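Local structure of alkaline serine protease (Pseudoalteromonas sp., 1Y9Z) at residues I114-C117 against V118-G122. The protein is a cold-adapted subtilisin-like serine protease that probably hydrolyses peptide bonds in proteins at alkaline pH. Residues are numbered along the deposited sequence; the frame is centred on the assembly and turned at random.
Sequences IDTC and VNSGG
Ile114 and Val118 are joined by an i to i+4 backbone bond near the C-terminal end of helix 110-119, an α-helix of the subtilisin-like α/β domain; the helix runs into Gly121 and Gly122. Val118 N donates to Ile114 O at 3.0 Å, and CG2 of Val118, placed beside its own backbone N, rests 3.5 Å from the same Ile114 O. On the buried side Ile114 packs on Ile29 of strand 25-30 and Leu143 of helix 137-148, and the Cys117-Cys27 disulfide pins the helix to that same strand. Toward solvent the backbone stays firm, Asn119 N meeting Asp115 O almost straight at 2.7 Å, but the exposed side chains are held more loosely. Asn119 ND2 comes to 3.1 Å from Asp115 O, at an angle too poor for a hydrogen bond. Thr116 CG2 lies alongside Ser120 CB at 3.9 Å. Thr116 OG1, anti to the carbonyl carbon, turns back to Ala112 O within the helix, and a water bridges it to Ser120 OG. Near the C-terminus Thr116 O accepts two amides: Gly121 N approaches in the carbonyl plane at 3.1 Å, whereas Ser120 N sits tilted 28° from that plane. Beyond them Gly122 leaves the helical path with positive phi, its N weakly bonded to Val118 O.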
ATOM      1  N   ILE A 114     -17.986  -1.098 -14.009  1.00 10.11           N
ATOM      2  CA  ILE A 114     -17.984   0.351 -13.893  1.00  9.67           C
ATOM      3  C   ILE A 114     -19.418   0.863 -14.049  1.00 10.63           C
ATOM      4  O   ILE A 114     -19.846   1.745 -13.307  1.00 10.85           O
ATOM      5  CB  ILE A 114     -17.063   0.988 -14.957  1.00  9.63           C
ATOM      6  CG1 ILE A 114     -15.620   0.531 -14.721  1.00  9.78           C
ATOM      7  CG2 ILE A 114     -17.152   2.507 -14.888  1.00 10.93           C
ATOM      8  CD1 ILE A 114     -14.650   0.956 -15.814  1.00 11.85           C
ATOM      9  N   ASP A 115     -20.162   0.308 -15.005  1.00 11.11           N
ATOM     10  CA  ASP A 115     -21.553   0.719 -15.199  1.00 11.33           C
ATOM     11  C   ASP A 115     -22.318   0.529 -13.893  1.00 11.08           C
ATOM     12  O   ASP A 115     -23.107   1.381 -13.495  1.00 11.78           O
ATOM     13  CB  ASP A 115     -22.245  -0.115 -16.286  1.00 12.26           C
ATOM     14  CG  ASP A 115     -21.728   0.175 -17.682  1.00 14.13           C
ATOM     15  OD1 ASP A 115     -21.264   1.303 -17.938  1.00 15.60           O
ATOM     16  OD2 ASP A 115     -21.810  -0.731 -18.537  1.00 17.80           O
ATOM     17  N   THR A 116     -22.090  -0.607 -13.240  1.00 10.54           N
ATOM     18  CA  THR A 116     -22.759  -0.912 -11.978  1.00 10.79           C
ATOM     19  C   THR A 116     -22.387   0.121 -10.916  1.00 10.98           C
ATOM     20  O   THR A 116     -23.240   0.601 -10.169  1.00 11.77           O
ATOM     21  CB  THR A 116     -22.379  -2.325 -11.494  1.00 11.22           C
ATOM     22  OG1 THR A 116     -22.862  -3.289 -12.439  1.00 14.62           O
ATOM     23  CG2 THR A 116     -22.989  -2.615 -10.126  1.00 12.33           C
ATOM     24  N   CYS A 117     -21.107   0.461 -10.854  1.00 10.75           N
ATOM     25  CA  CYS A 117     -20.631   1.454  -9.903  1.00 10.32           C
ATOM     26  C   CYS A 117     -21.411   2.756 -10.063  1.00 10.95           C
ATOM     27  O   CYS A 117     -21.841   3.367  -9.084  1.00 11.75           O
ATOM     28  CB  CYS A 117     -19.163   1.757 -10.159  1.00 10.27           C
ATOM     29  SG  CYS A 117     -17.918   0.665  -9.412  1.00 10.69           S
ATOM     30  N   VAL A 118     -21.575   3.176 -11.313  1.00 11.92           N
ATOM     31  CA  VAL A 118     -22.267   4.419 -11.630  1.00 14.58           C
ATOM     32  C   VAL A 118     -23.788   4.350 -11.510  1.00 15.95           C
ATOM     33  O   VAL A 118     -24.397   5.174 -10.826  1.00 16.06           O
ATOM     34  CB  VAL A 118     -21.900   4.890 -13.060  1.00 15.56           C
ATOM     35  CG1 VAL A 118     -22.699   6.131 -13.427  1.00 17.29           C
ATOM     36  CG2 VAL A 118     -20.408   5.174 -13.143  1.00 16.58           C
ATOM     37  N   ASN A 119     -24.399   3.371 -12.167  1.00 16.87           N
ATOM     38  CA  ASN A 119     -25.853   3.235 -12.147  1.00 18.36           C
ATOM     39  C   ASN A 119     -26.436   2.732 -10.836  1.00 18.73           C
ATOM     40  O   ASN A 119     -27.454   3.243 -10.371  1.00 19.78           O
ATOM     41  CB  ASN A 119     -26.315   2.319 -13.282  1.00 20.93           C
ATOM     42  CG  ASN A 119     -25.886   2.821 -14.641  1.00 22.97           C
ATOM     43  OD1 ASN A 119     -25.974   4.016 -14.929  1.00 24.94           O
ATOM     44  ND2 ASN A 119     -25.426   1.910 -15.491  1.00 25.50           N
ATOM     45  N   SER A 120     -25.801   1.725 -10.246  1.00 16.87           N
ATOM     46  CA  SER A 120     -26.286   1.165  -8.992  1.00 16.98           C
ATOM     47  C   SER A 120     -25.723   1.876  -7.768  1.00 16.29           C
ATOM     48  O   SER A 120     -26.449   2.152  -6.814  1.00 17.43           O
ATOM     49  CB  SER A 120     -25.950  -0.326  -8.914  1.00 18.31           C
ATOM     50  OG  SER A 120     -26.665  -1.059  -9.891  1.00 21.52           O
ATOM     51  N   GLY A 121     -24.431   2.183  -7.798  1.00 13.93           N
ATOM     52  CA  GLY A 121     -23.812   2.840  -6.660  1.00 12.72           C
ATOM     53  C   GLY A 121     -23.818   4.357  -6.650  1.00 12.77           C
ATOM     54  O   GLY A 121     -23.567   4.964  -5.607  1.00 13.12           O
ATOM     55  N   GLY A 122     -24.104   4.973  -7.794  1.00 11.73           N
ATOM     56  CA  GLY A 122     -24.110   6.426  -7.877  1.00 12.53           C
ATOM     57  C   GLY A 122     -22.714   6.984  -7.669  1.00 11.86           C
ATOM     58  O   GLY A 122     -22.539   8.081  -7.142  1.00 12.14           O
TER
HETATM   59  O   HOH W   1     -25.842  -2.410 -11.937  1.00 26.30           O